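Local coordinates for protein phiAB6 tailspike (Unidentified phage, PDB 5JS4) that probably cleaves the exopolysaccharide of Acinetobacter baumannii as the trimeric, beta-helical tailspike of the phage, at residues A[289-294]-A[329-334]; A[177-182]-A[193-198]; A[508-513]-A[533-538]. All blocks are in the same frame, centred on the assembly; numbering follows the deposited sequence.

Interaction 1 (A[289-294]-A[329-334])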
# COMPACT_ATOMS: atom_id res chain seq x y z
N GLN A 289 6.34 -30.70 -27.92
CA GLN A 289 6.44 -29.26 -27.74
C GLN A 289 5.62 -28.53 -28.79
O GLN A 289 5.59 -28.94 -29.95
CB GLN A 289 7.91 -28.83 -27.84
CG GLN A 289 8.16 -27.35 -27.59
CD GLN A 289 9.64 -27.02 -27.65
OE1 GLN A 289 10.23 -26.96 -28.73
NE2 GLN A 289 10.25 -26.81 -26.49
N VAL A 290 4.95 -27.46 -28.37
CA VAL A 290 4.20 -26.60 -29.28
C VAL A 290 4.92 -25.25 -29.34
O VAL A 290 5.24 -24.66 -28.31
CB VAL A 290 2.75 -26.40 -28.80
CG1 VAL A 290 2.03 -25.35 -29.64
CG2 VAL A 290 2.00 -27.73 -28.84
N ASP A 291 5.17 -24.78 -30.56
CA ASP A 291 5.71 -23.45 -30.79
C ASP A 291 4.53 -22.53 -31.06
O ASP A 291 3.89 -22.62 -32.10
CB ASP A 291 6.68 -23.47 -31.97
CG ASP A 291 7.41 -22.15 -32.18
OD1 ASP A 291 6.98 -21.12 -31.62
OD2 ASP A 291 8.43 -22.15 -32.90
N LEU A 292 4.24 -21.64 -30.11
CA LEU A 292 3.09 -20.74 -30.22
C LEU A 292 3.25 -19.67 -31.30
O LEU A 292 2.28 -19.01 -31.66
CB LEU A 292 2.78 -20.09 -28.87
CG LEU A 292 2.17 -21.02 -27.82
CD1 LEU A 292 2.22 -20.38 -26.44
CD2 LEU A 292 0.73 -21.39 -28.17
N LYS A 293 4.47 -19.50 -31.81
CA LYS A 293 4.74 -18.56 -32.90
C LYS A 293 4.27 -17.15 -32.55
O LYS A 293 3.77 -16.43 -33.41
CB LYS A 293 4.08 -19.02 -34.20
CG LYS A 293 4.42 -20.43 -34.65
CD LYS A 293 5.87 -20.55 -35.06
CE LYS A 293 6.16 -21.87 -35.75
NZ LYS A 293 5.66 -21.91 -37.16
N GLY A 294 4.43 -16.76 -31.28
CA GLY A 294 4.06 -15.42 -30.84
C GLY A 294 2.61 -15.24 -30.46
O GLY A 294 2.19 -14.15 -30.07
N ALA A 329 7.08 -27.08 -22.58
CA ALA A 329 6.00 -27.60 -23.42
C ALA A 329 5.54 -26.59 -24.48
O ALA A 329 5.30 -26.96 -25.63
CB ALA A 329 4.82 -28.03 -22.56
N PHE A 330 5.42 -25.33 -24.07
CA PHE A 330 5.05 -24.24 -24.97
C PHE A 330 6.19 -23.23 -25.05
O PHE A 330 6.65 -22.74 -24.02
CB PHE A 330 3.80 -23.53 -24.46
CG PHE A 330 2.53 -24.28 -24.71
CD1 PHE A 330 1.88 -24.17 -25.93
CD2 PHE A 330 1.96 -25.06 -23.72
CE1 PHE A 330 0.69 -24.85 -26.16
CE2 PHE A 330 0.77 -25.74 -23.95
CZ PHE A 330 0.14 -25.63 -25.17
N ILE A 331 6.62 -22.90 -26.26
CA ILE A 331 7.62 -21.85 -26.46
C ILE A 331 7.05 -20.69 -27.27
O ILE A 331 6.02 -20.84 -27.93
CB ILE A 331 8.91 -22.40 -27.11
CG1 ILE A 331 8.63 -23.00 -28.49
CG2 ILE A 331 9.56 -23.42 -26.19
CD1 ILE A 331 9.88 -23.30 -29.30
N ASN A 332 7.72 -19.55 -27.19
CA ASN A 332 7.37 -18.34 -27.96
C ASN A 332 5.94 -17.86 -27.72
O ASN A 332 5.24 -17.45 -28.65
CB ASN A 332 7.62 -18.56 -29.45
CG ASN A 332 9.09 -18.80 -29.76
OD1 ASN A 332 9.97 -18.15 -29.20
ND2 ASN A 332 9.36 -19.74 -30.66
N CYS A 333 5.52 -17.90 -26.46
CA CYS A 333 4.20 -17.40 -26.10
C CYS A 333 4.14 -15.90 -26.34
O CYS A 333 5.11 -15.19 -26.13
CB CYS A 333 3.90 -17.70 -24.64
SG CYS A 333 2.23 -17.29 -24.13
N GLY A 334 2.97 -15.44 -26.78
CA GLY A 334 2.70 -14.01 -26.91
C GLY A 334 2.46 -13.36 -25.56
O GLY A 334 2.73 -13.97 -24.52

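Interaction 2 (A[177-182]-A[193-198])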
# COMPACT_ATOMS: atom_id res chain seq x y z
N LEU A 177 -30.77 -39.78 -56.94
CA LEU A 177 -29.36 -40.13 -57.05
C LEU A 177 -28.98 -40.13 -58.53
O LEU A 177 -29.51 -40.92 -59.31
CB LEU A 177 -29.06 -41.51 -56.45
CG LEU A 177 -27.61 -41.99 -56.55
CD1 LEU A 177 -26.66 -41.03 -55.83
CD2 LEU A 177 -27.47 -43.39 -55.98
N LYS A 178 -28.08 -39.22 -58.90
CA LYS A 178 -27.53 -39.18 -60.25
C LYS A 178 -26.06 -38.85 -60.15
O LYS A 178 -25.69 -37.85 -59.54
CB LYS A 178 -28.24 -38.13 -61.11
CG LYS A 178 -29.66 -38.50 -61.53
CD LYS A 178 -29.68 -39.64 -62.53
CE LYS A 178 -31.09 -40.18 -62.71
NZ LYS A 178 -31.17 -41.22 -63.78
N TYR A 179 -25.22 -39.72 -60.71
CA TYR A 179 -23.79 -39.47 -60.78
C TYR A 179 -23.45 -38.77 -62.09
O TYR A 179 -24.29 -38.66 -62.99
CB TYR A 179 -23.02 -40.77 -60.65
CG TYR A 179 -23.18 -41.45 -59.30
CD1 TYR A 179 -22.67 -40.86 -58.14
CD2 TYR A 179 -23.82 -42.68 -59.19
CE1 TYR A 179 -22.81 -41.48 -56.91
CE2 TYR A 179 -23.95 -43.31 -57.96
CZ TYR A 179 -23.45 -42.70 -56.83
OH TYR A 179 -23.57 -43.32 -55.60
N PHE A 180 -22.21 -38.29 -62.19
CA PHE A 180 -21.76 -37.60 -63.40
C PHE A 180 -21.82 -38.52 -64.62
O PHE A 180 -21.49 -39.71 -64.53
CB PHE A 180 -20.33 -37.07 -63.22
CG PHE A 180 -19.79 -36.39 -64.45
CD1 PHE A 180 -20.18 -35.10 -64.78
CD2 PHE A 180 -18.90 -37.05 -65.28
CE1 PHE A 180 -19.68 -34.47 -65.91
CE2 PHE A 180 -18.40 -36.43 -66.42
CZ PHE A 180 -18.79 -35.14 -66.73
N ASN A 181 -22.26 -37.96 -65.74
CA ASN A 181 -22.38 -38.66 -67.01
C ASN A 181 -21.73 -37.79 -68.09
O ASN A 181 -22.19 -36.68 -68.34
CB ASN A 181 -23.86 -38.90 -67.32
CG ASN A 181 -24.08 -39.68 -68.61
OD1 ASN A 181 -23.22 -39.74 -69.49
ND2 ASN A 181 -25.27 -40.27 -68.74
N PRO A 182 -20.65 -38.28 -68.73
CA PRO A 182 -19.93 -37.44 -69.70
C PRO A 182 -20.72 -37.07 -70.96
O PRO A 182 -20.31 -36.17 -71.69
CB PRO A 182 -18.70 -38.28 -70.05
CG PRO A 182 -19.09 -39.69 -69.76
CD PRO A 182 -20.04 -39.62 -68.60
N MET A 193 -24.70 -35.88 -57.92
CA MET A 193 -23.86 -36.38 -56.84
C MET A 193 -22.46 -36.69 -57.34
O MET A 193 -22.29 -37.28 -58.41
CB MET A 193 -24.45 -37.66 -56.25
CG MET A 193 -25.66 -37.45 -55.36
SD MET A 193 -27.15 -36.97 -56.26
CE MET A 193 -28.38 -37.18 -54.98
N LEU A 194 -21.47 -36.29 -56.55
CA LEU A 194 -20.12 -36.82 -56.69
C LEU A 194 -20.15 -38.31 -56.41
O LEU A 194 -21.10 -38.82 -55.81
CB LEU A 194 -19.18 -36.14 -55.69
CG LEU A 194 -18.95 -34.64 -55.88
CD1 LEU A 194 -18.24 -34.04 -54.67
CD2 LEU A 194 -18.16 -34.38 -57.15
N ASP A 195 -19.11 -39.03 -56.83
CA ASP A 195 -19.05 -40.47 -56.62
C ASP A 195 -19.12 -40.86 -55.13
O ASP A 195 -19.57 -41.96 -54.80
CB ASP A 195 -17.79 -41.06 -57.26
CG ASP A 195 -17.83 -41.02 -58.79
OD1 ASP A 195 -18.92 -40.81 -59.37
OD2 ASP A 195 -16.77 -41.21 -59.42
N ASN A 196 -18.68 -39.96 -54.25
CA ASN A 196 -18.80 -40.17 -52.80
C ASN A 196 -20.20 -39.87 -52.23
O ASN A 196 -20.42 -40.01 -51.03
CB ASN A 196 -17.74 -39.35 -52.04
CG ASN A 196 -17.91 -37.85 -52.18
OD1 ASN A 196 -19.00 -37.36 -52.47
ND2 ASN A 196 -16.83 -37.10 -51.97
N GLY A 197 -21.12 -39.43 -53.09
CA GLY A 197 -22.50 -39.18 -52.69
C GLY A 197 -22.86 -37.74 -52.36
O GLY A 197 -24.04 -37.40 -52.26
N ASP A 198 -21.85 -36.88 -52.20
CA ASP A 198 -22.09 -35.48 -51.87
C ASP A 198 -22.64 -34.75 -53.09
O ASP A 198 -22.18 -34.96 -54.22
CB ASP A 198 -20.79 -34.80 -51.42
CG ASP A 198 -20.23 -35.40 -50.13
OD1 ASP A 198 -20.90 -36.25 -49.50
OD2 ASP A 198 -19.11 -35.01 -49.74
O HOH W 1 -20.40 -38.49 -60.00

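Interaction 3 (A[508-513]-A[533-538])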
# COMPACT_ATOMS: atom_id res chain seq x y z
N THR A 508 10.99 -5.03 13.69
CA THR A 508 11.61 -5.24 14.99
C THR A 508 12.95 -5.98 14.92
O THR A 508 13.61 -6.16 15.93
CB THR A 508 10.66 -6.02 15.92
OG1 THR A 508 10.31 -7.27 15.32
CG2 THR A 508 9.39 -5.21 16.17
N LEU A 509 13.36 -6.38 13.71
CA LEU A 509 14.64 -7.06 13.53
C LEU A 509 15.79 -6.09 13.81
O LEU A 509 15.79 -4.96 13.33
CB LEU A 509 14.75 -7.60 12.10
CG LEU A 509 15.97 -8.48 11.81
CD1 LEU A 509 15.86 -9.81 12.54
CD2 LEU A 509 16.10 -8.70 10.31
N ASP A 510 16.78 -6.55 14.57
CA ASP A 510 17.94 -5.73 14.85
C ASP A 510 18.74 -5.52 13.57
O ASP A 510 18.78 -6.39 12.69
CB ASP A 510 18.82 -6.38 15.92
CG ASP A 510 19.84 -5.42 16.51
OD1 ASP A 510 19.75 -4.19 16.30
OD2 ASP A 510 20.75 -5.92 17.22
N SER A 511 19.34 -4.34 13.44
CA SER A 511 20.17 -4.03 12.29
C SER A 511 21.54 -4.69 12.41
O SER A 511 22.01 -4.96 13.52
CB SER A 511 20.33 -2.52 12.15
OG SER A 511 20.89 -1.99 13.34
N LEU A 512 22.15 -4.92 11.26
CA LEU A 512 23.52 -5.40 11.14
C LEU A 512 24.38 -4.23 10.67
O LEU A 512 23.85 -3.26 10.13
CB LEU A 512 23.59 -6.52 10.10
CG LEU A 512 22.66 -7.71 10.31
CD1 LEU A 512 22.65 -8.58 9.06
CD2 LEU A 512 23.08 -8.51 11.53
N PRO A 513 25.71 -4.32 10.84
CA PRO A 513 26.57 -3.26 10.31
C PRO A 513 26.56 -3.19 8.78
O PRO A 513 26.86 -2.14 8.21
CB PRO A 513 27.97 -3.63 10.82
CG PRO A 513 27.88 -5.05 11.27
CD PRO A 513 26.46 -5.31 11.64
N GLY A 533 23.81 -1.03 3.99
CA GLY A 533 25.22 -1.04 4.37
C GLY A 533 25.61 -0.28 5.63
O GLY A 533 26.77 0.11 5.77
N ASN A 534 24.67 -0.10 6.55
CA ASN A 534 24.92 0.66 7.77
C ASN A 534 24.04 0.17 8.92
O ASN A 534 22.93 -0.31 8.69
CB ASN A 534 24.69 2.15 7.51
CG ASN A 534 25.21 3.04 8.63
OD1 ASN A 534 24.52 3.25 9.63
ND2 ASN A 534 26.41 3.56 8.46
N LYS A 535 24.55 0.31 10.14
CA LYS A 535 23.87 -0.14 11.36
C LYS A 535 22.64 0.69 11.74
O LYS A 535 21.80 0.25 12.52
CB LYS A 535 24.88 -0.12 12.53
CG LYS A 535 24.44 -0.84 13.80
CD LYS A 535 24.42 -2.35 13.63
CE LYS A 535 24.18 -3.06 14.95
NZ LYS A 535 22.78 -2.93 15.45
N ALA A 536 22.53 1.91 11.21
CA ALA A 536 21.43 2.79 11.59
C ALA A 536 20.06 2.18 11.25
O ALA A 536 19.85 1.68 10.15
CB ALA A 536 21.57 4.14 10.91
N LYS A 537 19.16 2.21 12.22
CA LYS A 537 17.78 1.80 11.99
C LYS A 537 16.91 2.48 13.02
O LYS A 537 17.23 2.46 14.21
CB LYS A 537 17.62 0.28 12.08
CG LYS A 537 16.20 -0.22 11.81
CD LYS A 537 16.14 -1.74 11.68
CE LYS A 537 14.74 -2.22 11.31
NZ LYS A 537 14.65 -3.70 11.20
N MET A 538 15.82 3.10 12.57
CA MET A 538 14.84 3.68 13.48
C MET A 538 13.56 2.88 13.41
O MET A 538 13.16 2.43 12.34
CB MET A 538 14.54 5.14 13.13
CG MET A 538 15.59 6.14 13.61
SD MET A 538 15.94 6.14 15.38
CE MET A 538 14.33 6.49 16.07
O HOH W 2 22.94 -4.56 17.70

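Interaction 1 (A[289-294]-A[329-334])
V290 lies beside the ring of F330, and L292 follows it onto the same ring, in the inward packing between two successive rungs of a parallel beta-helix. The rungs run in the same direction, their end-to-end vectors 4° apart, and V290 and D291 bridge F330 and I331. V290 N donates to A329 O (2.8 Å), I331 N to V290 O and L292 N to I331 O, which fixes the parallel register.

On the inner face V290 and F330 point the same way, with V290 CB 3.7 Å from F330 CE1. L292 crosses the phenyl group at a slant: its chi1 of -72° directs CG at the ring, 3.7 Å from F330 CD1, and with chi2 near 180° CD2 lies by the ring while CD1 goes on to C333 CB at 3.6 Å. I355 of the next strand, 353-358, and I315 of strand 313-318 in another sheet also touch F330, and helix 260-268 covers V290 and L292.

On the other face Q289 reaches across I331 at about a right angle, NE2 lying 3.5 Å from I331 CG2; that same nitrogen donates to T328 O. D291 leans over I331 and meets N332 beyond it, where the strand turns a corner. The carboxylate and amide planes are 43° apart. N332 ND2 donates to D291 OD1 at 2.9 Å, with the acceptor nearly in the amide plane but the donor well above the carboxylate plane.

Past the corner, G294 N donates to N332 O, and G294 O accepts from the Y309 hydroxyl of the second subunit. D291 OD1 is gripped twice: K293 N, closing an Asx turn at 3.0 Å, approaches it from the face opposite to N332 ND2.

Interaction 2 (A[177-182]-A[193-198])
This contact, near the N-terminal end of the modelled chain, sets an irregular run, L177 to F180, against the end of strand 191-193 at M193 and the type I turn from L194 to G197. One straight backbone bond holds it, M193 N to K178 O at 2.7 Å. M193 is the main apolar piece. Its chi1 of -75° puts CG 3.7 Å from L177 CD1; the bend at chi2 (72°) then turns SD toward K178 N, from which it accepts a weak hydrogen bond, long at 3.6 Å, and CE ends near L177 CA. Y179 turns the edge of its ring to the turn, with CE1 3.3 Å from L194 O and that oxygen in the ring plane. A water joins three polar groups: it accepts from F180 N and donates to both M193 O and D195 OD1, each at 2.8 Å. The Y179 hydroxyl bonds to N189 of the third subunit, and K178 NZ to Q174 of the second, so the contact is built into the trimer. Within its own chain the turn links strand 191-193 to strand 199-202, with M193 packing on I199 and L194 on V200, while F180 rests on the loop at N210 and P211.

Interaction 3 (A[508-513]-A[533-538])
S511 and K535 meet where an irregular chain passes the approach to strand 537-541, the directions of 509-513 and 533-537 lying 136° apart and the nearest CA atoms, of P513 and K535, 4.3 Å from each other. The hydrogen bonds across the contact all involve a side chain.

S511 exchanges bonds with K535 in both directions. A chi1 of 57° puts its OG on the K535 side, where it donates to K535 O at 2.6 Å and accepts from K535 NZ at 3.0 Å. The lysine reaches back because its chain bends at chi2 and chi4; on the way CD lies alongside P513, the two side chains pointing the same way. K535 NZ also donates to S511 O at 2.9 Å, coming from above the carbonyl plane, 50° out of it. D510 OD1 forms a long salt bridge to the same ammonium group at 3.4 Å, and a water bridges D510 OD2 to it. With G548 O added, these oxygen partners outnumber the three N-H groups, so some are probably shared or mainly electrostatic.

The contact belongs to the end of the parallel beta-helix: strand 519-523 still pairs parallel with 489-491, and 526-530, 537-541 and 544-547 continue from it antiparallel. G533 donates its backbone N to a malonic acid molecule, probably from the crystallisation liquor. N534 OD1 accepts from A536 N in an Asx turn on the way into strand 537-541.

K537 behaves differently from K535. Fully extended, it passes S511, with CB 3.9 Å from S511 CB, and ends against the preceding part of the loop. The K537 side chain packs on I557 of the third subunit; its NZ donates to S506 O and, slightly off the carbonyl plane, to L509 O at 2.7 Å.

Overall arrangement
The three contacts follow one another along the elongated chain, interactions 2 and 3 lying about 90 Å apart between centres and interaction 1 about 45 Å from interaction 2. None touches another, and no secondary-structure element is shared. Interaction 1 has the most buried character: paired rungs of the helical coil, a regular set of backbone bonds and an apolar inner face, with 575 Å² buried. Interaction 3, at 391 Å², is a loop on a strand approach, more exposed and built on lysine ammonium groups held by carbonyl, hydroxyl and carboxylate oxygens. Interaction 2 buries 283 Å² and relies on one strong direct bond, a methionine and a water. All three reach the second subunit; 2 and 3 also touch the third.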